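Local coordinates for outer membrane associated protein (Francisella tularensis subsp. tularensis, PDB 6U83) that probably serves as an outer-membrane porin-like protein, of which this chain is the OmpA-like domain, seen here with d-alanine in its pocket, at residues A[48-53]-A[57-62]; A[127-132]-A[136-141]. All blocks are in the same frame, centred on the assembly; numbering follows the deposited sequence.

Contact 1. Residues A[48-53]-A[57-62]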
ATOM      1  N   CYS A  48      -3.536   6.022   4.242  1.00 73.82           N
ATOM      2  CA  CYS A  48      -4.395   7.188   4.393  1.00 80.89           C
ATOM      3  C   CYS A  48      -5.646   7.014   3.524  1.00 85.95           C
ATOM      4  O   CYS A  48      -5.738   6.087   2.707  1.00 83.53           O
ATOM      5  CB  CYS A  48      -3.615   8.475   4.080  1.00 76.64           C
ATOM      6  SG  CYS A  48      -2.874   8.598   2.423  1.00 80.40           S
ATOM      7  N   TYR A  49      -6.639   7.895   3.729  1.00 75.58           N
ATOM      8  CA  TYR A  49      -7.914   7.803   3.016  1.00 73.15           C
ATOM      9  C   TYR A  49      -8.234   9.098   2.278  1.00 72.22           C
ATOM     10  O   TYR A  49      -7.832  10.186   2.698  1.00 76.60           O
ATOM     11  CB  TYR A  49      -9.103   7.460   3.967  1.00 66.09           C
ATOM     12  CG  TYR A  49      -9.481   8.558   4.950  1.00 73.85           C
ATOM     13  CD1 TYR A  49     -10.267   9.634   4.563  1.00 73.67           C
ATOM     14  CD2 TYR A  49      -9.057   8.511   6.272  1.00 80.44           C
ATOM     15  CE1 TYR A  49     -10.600  10.637   5.454  1.00 83.21           C
ATOM     16  CE2 TYR A  49      -9.385   9.508   7.170  1.00 76.63           C
ATOM     17  CZ  TYR A  49     -10.156  10.564   6.756  1.00 82.81           C
ATOM     18  OH  TYR A  49     -10.491  11.562   7.639  1.00 87.05           O
ATOM     19  N   THR A  50      -8.979   8.975   1.175  1.00 71.88           N
ATOM     20  CA  THR A  50      -9.687  10.106   0.585  1.00 74.11           C
ATOM     21  C   THR A  50     -11.163   9.761   0.481  1.00 72.79           C
ATOM     22  O   THR A  50     -11.541   8.589   0.395  1.00 75.10           O
ATOM     23  CB  THR A  50      -9.184  10.490  -0.810  1.00 74.71           C
ATOM     24  OG1 THR A  50      -9.670   9.538  -1.763  1.00 89.41           O
ATOM     25  CG2 THR A  50      -7.674  10.519  -0.847  1.00 69.02           C
ATOM     26  N   ILE A  51     -11.996  10.789   0.494  1.00 69.55           N
ATOM     27  CA  ILE A  51     -13.428  10.629   0.329  1.00 68.99           C
ATOM     28  C   ILE A  51     -13.812  11.264  -0.994  1.00 77.72           C
ATOM     29  O   ILE A  51     -13.306  12.334  -1.353  1.00 71.53           O
ATOM     30  CB  ILE A  51     -14.211  11.253   1.499  1.00 74.74           C
ATOM     31  CG1 ILE A  51     -13.762  10.637   2.823  1.00 75.50           C
ATOM     32  CG2 ILE A  51     -15.702  11.056   1.306  1.00 74.62           C
ATOM     33  CD1 ILE A  51     -14.141  11.507   4.025  1.00 76.33           C
ATOM     34  N   ASN A  52     -14.681  10.581  -1.737  1.00 91.96           N
ATOM     35  CA  ASN A  52     -15.237  11.070  -2.999  1.00 97.66           C
ATOM     36  C   ASN A  52     -16.725  10.763  -2.917  1.00 98.21           C
ATOM     37  O   ASN A  52     -17.148   9.626  -3.126  1.00 92.18           O
ATOM     38  CB  ASN A  52     -14.569  10.415  -4.201  1.00105.35           C
ATOM     39  CG  ASN A  52     -13.105  10.803  -4.333  1.00118.22           C
ATOM     40  OD1 ASN A  52     -12.789  11.899  -4.804  1.00129.03           O
ATOM     41  ND2 ASN A  52     -12.201   9.907  -3.912  1.00107.08           N
ATOM     42  N   GLY A  53     -17.504  11.784  -2.577  1.00111.34           N
ATOM     43  CA  GLY A  53     -18.911  11.606  -2.294  1.00117.33           C
ATOM     44  C   GLY A  53     -19.143  10.920  -0.964  1.00115.02           C
ATOM     45  O   GLY A  53     -18.882  11.490   0.100  1.00121.78           O
ATOM     46  N   THR A  57     -11.762   5.758  -0.065  1.00 80.21           N
ATOM     47  CA  THR A  57     -10.682   4.991  -0.665  1.00 72.61           C
ATOM     48  C   THR A  57      -9.473   5.075   0.247  1.00 74.17           C
ATOM     49  O   THR A  57      -9.049   6.176   0.613  1.00 68.05           O
ATOM     50  CB  THR A  57     -10.318   5.507  -2.059  1.00 67.25           C
ATOM     51  OG1 THR A  57     -11.486   5.498  -2.887  1.00 70.20           O
ATOM     52  CG2 THR A  57      -9.245   4.617  -2.688  1.00 63.88           C
ATOM     53  N   VAL A  58      -8.920   3.917   0.605  1.00 70.68           N
ATOM     54  CA  VAL A  58      -7.763   3.838   1.482  1.00 72.13           C
ATOM     55  C   VAL A  58      -6.563   3.441   0.643  1.00 65.76           C
ATOM     56  O   VAL A  58      -6.646   2.524  -0.179  1.00 67.20           O
ATOM     57  CB  VAL A  58      -7.991   2.852   2.644  1.00 70.70           C
ATOM     58  CG1 VAL A  58      -6.757   2.781   3.529  1.00 61.64           C
ATOM     59  CG2 VAL A  58      -9.181   3.281   3.477  1.00 72.25           C
ATOM     60  N   TYR A  59      -5.462   4.153   0.823  1.00 64.84           N
ATOM     61  CA  TYR A  59      -4.212   3.852   0.153  1.00 66.25           C
ATOM     62  C   TYR A  59      -3.209   3.305   1.153  1.00 73.64           C
ATOM     63  O   TYR A  59      -3.253   3.633   2.341  1.00 77.37           O
ATOM     64  CB  TYR A  59      -3.621   5.088  -0.508  1.00 67.30           C
ATOM     65  CG  TYR A  59      -4.517   5.666  -1.546  1.00 68.69           C
ATOM     66  CD1 TYR A  59      -5.530   6.549  -1.201  1.00 70.15           C
ATOM     67  CD2 TYR A  59      -4.357   5.333  -2.876  1.00 70.20           C
ATOM     68  CE1 TYR A  59      -6.358   7.085  -2.163  1.00 76.38           C
ATOM     69  CE2 TYR A  59      -5.179   5.858  -3.844  1.00 77.51           C
ATOM     70  CZ  TYR A  59      -6.176   6.732  -3.485  1.00 82.36           C
ATOM     71  OH  TYR A  59      -6.993   7.251  -4.460  1.00 97.32           O
ATOM     72  N   LEU A  60      -2.296   2.479   0.649  1.00 71.52           N
ATOM     73  CA  LEU A  60      -1.191   1.933   1.420  1.00 63.40           C
ATOM     74  C   LEU A  60       0.092   2.158   0.640  1.00 68.92           C
ATOM     75  O   LEU A  60       0.197   1.742  -0.520  1.00 69.28           O
ATOM     76  CB  LEU A  60      -1.395   0.445   1.683  1.00 61.91           C
ATOM     77  CG  LEU A  60      -0.264  -0.309   2.353  1.00 62.74           C
ATOM     78  CD1 LEU A  60      -0.418  -0.215   3.842  1.00 59.46           C
ATOM     79  CD2 LEU A  60      -0.271  -1.763   1.889  1.00 63.06           C
ATOM     80  N   ASP A  61       1.061   2.827   1.266  1.00 64.55           N
ATOM     81  CA  ASP A  61       2.384   3.022   0.677  1.00 54.71           C
ATOM     82  C   ASP A  61       3.399   2.588   1.729  1.00 62.84           C
ATOM     83  O   ASP A  61       3.774   3.371   2.605  1.00 74.72           O
ATOM     84  CB  ASP A  61       2.585   4.467   0.221  1.00 63.41           C
ATOM     85  CG  ASP A  61       3.848   4.643  -0.597  1.00 81.94           C
ATOM     86  OD1 ASP A  61       4.656   3.704  -0.632  1.00 87.47           O
ATOM     87  OD2 ASP A  61       4.039   5.710  -1.212  1.00 95.87           O
ATOM     88  N   THR A  62       3.819   1.330   1.643  1.00 64.37           N
ATOM     89  CA  THR A  62       4.822   0.759   2.529  1.00 67.50           C
ATOM     90  C   THR A  62       6.191   0.860   1.867  1.00 63.48           C
ATOM     91  O   THR A  62       6.356   0.459   0.709  1.00 61.17           O
ATOM     92  CB  THR A  62       4.485  -0.704   2.824  1.00 79.30           C
ATOM     93  OG1 THR A  62       3.277  -0.780   3.595  1.00 83.12           O
ATOM     94  CG2 THR A  62       5.603  -1.374   3.578  1.00 76.64           C
TER
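Y59 and C48 face each other across an antiparallel beta hairpin, whose strands 46-52 and 55-63 lie side by side in the mixed sheet of this OmpA-like domain. The axes of 48-52 and 57-62 approach to 4.6 Å, and their N-to-C directions differ by 151°, so the ribbon is twisted. C48–Y59 is a hydrogen-bonded pair. The bond from Y59 N to C48 O is short (2.7 Å) and almost straight, whereas its return, from C48 N to Y59 O, is more bent at 143°, the donor tilted out of the carbonyl plane. C48 O also lies at the edge of the Y59 ring, near its plane, and receives a CA-H...O contact from V58. The second hydrogen-bonded pair, T50–T57, is closed by two backbone bonds. Between these two pairs lies the non-hydrogen-bonded pair Y49–V58, where Y49 CB meets V58 CG2 on the opposite side of the sheet from C48, T50, T57 and Y59.

On that latter face T50 and T57 run alongside each other and point the same way, with T50 OG1 4.1 Å from T57 CB; T57 OG1 is engaged instead by a hydrogen bond to S167 OG of strand 161-172. The disulfide from C48 SG to C35 SG ties the hairpin to the preceding part of the chain, and the rings of F39 and Y59 meet with their planes inclined to each other. The Y59 ring itself swings back toward the first strand because CG stands anti to its carbonyl carbon (chi1 -61°). This brings Y59 CE1 to 3.9 Å from T50 CG2, a methyl that approaches the ring obliquely.

Contact 2. Residues A[127-132]-A[136-141]; sequences YMKQLG and EKIITK
I138, the first residue of strand 138-142, sets its CD1 against M128 and K129 near the C-terminal end of helix 110-130, in the beta-alpha-beta unit formed by strand 94-98, that helix and strand 138-142. Its CB bond already points at the helix, but CB itself remains beyond contact distance of residues 127-132. At the branch, CG1 continues toward the helix while CG2, anti to the backbone N, meets none of those six residues. CG1 is a spacer: with chi1 -60° and chi2 172° the arm is stretched, and CD1 makes both touches. This methyl lies 3.9 Å from M128 CB and 4.1 Å from K129 CG, so it rests against the roots of two consecutive helical side chains. The I138 arm and the K129 chain run at a slant to each other. The 113 Å² buried in all marks a slender, wholly apolar contact.

Beyond CB, M128 CG stands 4.7 Å from I138 CD1 and SD 4.3 Å, so the thioether runs past the methyl, and the side chain also touches F82 and V83 of helix 73-89. K129 bends at chi3 (-104°) beyond its touched CG, and its ammonium makes a long, weak ion pair with D126. The helix ends just beyond them in a Schellman motif at G132, whose N bonds to K129 O at 3.1 Å. I138 is also touched by L133 of the turn and by A125, a turn earlier on helix 110-130. M128 thus lies between helix 73-89 and strand 138-142, while the flanking residues K137 and I139 both bond through their backbones to V94 of strand 94-98.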
ATOM      1  N   TYR A 127       2.264 -10.905   5.502  1.00 70.18           N
ATOM      2  CA  TYR A 127       1.857 -10.300   6.767  1.00 68.44           C
ATOM      3  C   TYR A 127       0.346 -10.144   6.847  1.00 72.16           C
ATOM      4  O   TYR A 127      -0.255 -10.385   7.902  1.00 79.52           O
ATOM      5  CB  TYR A 127       2.531  -8.943   6.948  1.00 62.43           C
ATOM      6  CG  TYR A 127       2.372  -8.392   8.353  1.00 68.31           C
ATOM      7  CD1 TYR A 127       2.871  -9.087   9.454  1.00 70.99           C
ATOM      8  CD2 TYR A 127       1.727  -7.179   8.582  1.00 69.69           C
ATOM      9  CE1 TYR A 127       2.731  -8.588  10.745  1.00 77.85           C
ATOM     10  CE2 TYR A 127       1.588  -6.672   9.872  1.00 76.61           C
ATOM     11  CZ  TYR A 127       2.092  -7.380  10.943  1.00 80.55           C
ATOM     12  OH  TYR A 127       1.946  -6.885  12.215  1.00 87.79           O
ATOM     13  N   MET A 128      -0.280  -9.720   5.749  1.00 69.70           N
ATOM     14  CA  MET A 128      -1.735  -9.649   5.705  1.00 71.11           C
ATOM     15  C   MET A 128      -2.352 -10.975   6.109  1.00 74.10           C
ATOM     16  O   MET A 128      -3.351 -11.010   6.839  1.00 79.11           O
ATOM     17  CB  MET A 128      -2.193  -9.262   4.302  1.00 64.48           C
ATOM     18  CG  MET A 128      -1.747  -7.888   3.894  1.00 67.79           C
ATOM     19  SD  MET A 128      -2.377  -7.459   2.272  1.00 72.02           S
ATOM     20  CE  MET A 128      -2.429  -5.671   2.396  1.00 68.31           C
ATOM     21  N   LYS A 129      -1.756 -12.080   5.658  1.00 66.49           N
ATOM     22  CA  LYS A 129      -2.291 -13.391   5.995  1.00 71.12           C
ATOM     23  C   LYS A 129      -2.123 -13.686   7.480  1.00 76.24           C
ATOM     24  O   LYS A 129      -3.033 -14.240   8.111  1.00 83.26           O
ATOM     25  CB  LYS A 129      -1.623 -14.469   5.135  1.00 74.94           C
ATOM     26  CG  LYS A 129      -2.089 -14.468   3.677  1.00 73.80           C
ATOM     27  CD  LYS A 129      -1.413 -15.552   2.862  1.00 86.68           C
ATOM     28  CE  LYS A 129      -0.328 -14.988   1.954  1.00 93.90           C
ATOM     29  NZ  LYS A 129       0.284 -16.060   1.094  1.00 99.73           N
ATOM     30  N   GLN A 130      -0.972 -13.318   8.059  1.00 73.47           N
ATOM     31  CA  GLN A 130      -0.783 -13.480   9.500  1.00 79.86           C
ATOM     32  C   GLN A 130      -1.881 -12.770  10.277  1.00 85.55           C
ATOM     33  O   GLN A 130      -2.318 -13.247  11.331  1.00 97.43           O
ATOM     34  CB  GLN A 130       0.589 -12.948   9.922  1.00 86.60           C
ATOM     35  CG  GLN A 130       1.776 -13.741   9.400  1.00 95.35           C
ATOM     36  CD  GLN A 130       3.105 -13.091   9.753  1.00102.74           C
ATOM     37  OE1 GLN A 130       3.341 -12.715  10.905  1.00105.72           O
ATOM     38  NE2 GLN A 130       3.975 -12.943   8.758  1.00100.82           N
ATOM     39  N   LEU A 131      -2.357 -11.641   9.759  1.00 75.10           N
ATOM     40  CA  LEU A 131      -3.358 -10.820  10.420  1.00 72.85           C
ATOM     41  C   LEU A 131      -4.780 -11.368  10.322  1.00 79.96           C
ATOM     42  O   LEU A 131      -5.706 -10.709  10.807  1.00 83.38           O
ATOM     43  CB  LEU A 131      -3.301  -9.416   9.836  1.00 69.09           C
ATOM     44  CG  LEU A 131      -1.933  -8.770  10.058  1.00 70.63           C
ATOM     45  CD1 LEU A 131      -1.869  -7.392   9.431  1.00 69.02           C
ATOM     46  CD2 LEU A 131      -1.639  -8.689  11.537  1.00 71.18           C
ATOM     47  N   GLY A 132      -4.988 -12.534   9.716  1.00 81.73           N
ATOM     48  CA  GLY A 132      -6.313 -13.116   9.620  1.00 92.85           C
ATOM     49  C   GLY A 132      -7.054 -12.847   8.329  1.00 98.83           C
ATOM     50  O   GLY A 132      -8.267 -13.101   8.266  1.00110.86           O
ATOM     51  N   GLU A 136      -6.774 -16.097  -0.604  1.00113.63           N
ATOM     52  CA  GLU A 136      -7.510 -15.972  -1.857  1.00122.93           C
ATOM     53  C   GLU A 136      -7.917 -14.537  -2.146  1.00111.64           C
ATOM     54  O   GLU A 136      -8.078 -14.171  -3.315  1.00109.52           O
ATOM     55  CB  GLU A 136      -8.757 -16.860  -1.834  1.00144.05           C
ATOM     56  CG  GLU A 136      -9.574 -16.754  -0.556  1.00158.31           C
ATOM     57  CD  GLU A 136      -9.338 -17.931   0.373  1.00169.01           C
ATOM     58  OE1 GLU A 136     -10.259 -18.768   0.527  1.00172.21           O
ATOM     59  OE2 GLU A 136      -8.222 -18.027   0.930  1.00171.04           O
ATOM     60  N   LYS A 137      -8.095 -13.720  -1.118  1.00102.19           N
ATOM     61  CA  LYS A 137      -8.445 -12.328  -1.336  1.00 95.28           C
ATOM     62  C   LYS A 137      -7.260 -11.476  -1.772  1.00 93.35           C
ATOM     63  O   LYS A 137      -7.403 -10.249  -1.806  1.00 94.66           O
ATOM     64  CB  LYS A 137      -9.056 -11.731  -0.062  1.00 90.68           C
ATOM     65  CG  LYS A 137     -10.278 -12.473   0.458  1.00 92.63           C
ATOM     66  CD  LYS A 137     -10.967 -11.693   1.570  1.00 94.17           C
ATOM     67  CE  LYS A 137     -12.059 -12.527   2.222  1.00104.18           C
ATOM     68  NZ  LYS A 137     -12.906 -13.263   1.217  1.00113.34           N
ATOM     69  N   ILE A 138      -6.105 -12.062  -2.105  1.00 86.04           N
ATOM     70  CA  ILE A 138      -4.878 -11.282  -2.262  1.00 88.85           C
ATOM     71  C   ILE A 138      -4.202 -11.623  -3.579  1.00 83.24           C
ATOM     72  O   ILE A 138      -3.934 -12.794  -3.863  1.00 91.47           O
ATOM     73  CB  ILE A 138      -3.895 -11.497  -1.096  1.00 88.60           C
ATOM     74  CG1 ILE A 138      -4.528 -11.076   0.228  1.00 80.50           C
ATOM     75  CG2 ILE A 138      -2.641 -10.673  -1.312  1.00 90.75           C
ATOM     76  CD1 ILE A 138      -3.690 -11.441   1.425  1.00 76.12           C
ATOM     77  N   ILE A 139      -3.901 -10.590  -4.362  1.00 79.26           N
ATOM     78  CA  ILE A 139      -3.210 -10.713  -5.638  1.00 79.55           C
ATOM     79  C   ILE A 139      -1.957  -9.858  -5.575  1.00 80.19           C
ATOM     80  O   ILE A 139      -2.024  -8.686  -5.185  1.00 75.36           O
ATOM     81  CB  ILE A 139      -4.094 -10.264  -6.812  1.00 78.40           C
ATOM     82  CG1 ILE A 139      -5.404 -11.052  -6.832  1.00 90.44           C
ATOM     83  CG2 ILE A 139      -3.326 -10.397  -8.115  1.00 72.75           C
ATOM     84  CD1 ILE A 139      -6.570 -10.312  -6.205  1.00103.35           C
ATOM     85  N   THR A 140      -0.825 -10.429  -5.987  1.00 76.76           N
ATOM     86  CA  THR A 140       0.452  -9.737  -5.948  1.00 65.93           C
ATOM     87  C   THR A 140       1.003  -9.557  -7.358  1.00 71.16           C
ATOM     88  O   THR A 140       0.884 -10.448  -8.210  1.00 72.59           O
ATOM     89  CB  THR A 140       1.464 -10.482  -5.066  1.00 68.03           C
ATOM     90  OG1 THR A 140       1.806 -11.741  -5.651  1.00 77.99           O
ATOM     91  CG2 THR A 140       0.875 -10.731  -3.689  1.00 69.48           C
ATOM     92  N   LYS A 141       1.582  -8.376  -7.585  1.00 72.69           N
ATOM     93  CA  LYS A 141       2.219  -7.960  -8.825  1.00 65.29           C
ATOM     94  C   LYS A 141       3.517  -7.245  -8.489  1.00 68.68           C
ATOM     95  O   LYS A 141       3.564  -6.441  -7.551  1.00 74.51           O
ATOM     96  CB  LYS A 141       1.342  -6.995  -9.618  1.00 72.95           C
ATOM     97  CG  LYS A 141       0.174  -7.584 -10.384  1.00 80.84           C
ATOM     98  CD  LYS A 141      -0.519  -6.460 -11.158  1.00 88.94           C
ATOM     99  CE  LYS A 141      -1.274  -6.951 -12.399  1.00104.05           C
ATOM    100  NZ  LYS A 141      -1.832  -5.800 -13.198  1.00103.97           N
TER

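Overall arrangement
Contact 1 and contact 2 both reach the same mixed sheet, with centres about 19 Å apart, and they follow one another along the chain. Both are partly buried: half of the six touching residues of contact 1 are buried, against M128 alone of the three in contact 2. Contact 1 pairs two strands edge to edge, buries 293 Å² and rests on four backbone hydrogen bonds; contact 2 packs a helix end against a strand, buries 113 Å² and depends on apolar carbon contacts. Strand 161-172 pairs with both 55-63 and 94-98, linking the hairpin to the beta-alpha-beta unit. Helix 73-89 supplies a common neighbour: F82 touches V58 and L60 from 57-62 and also M128 of contact 2.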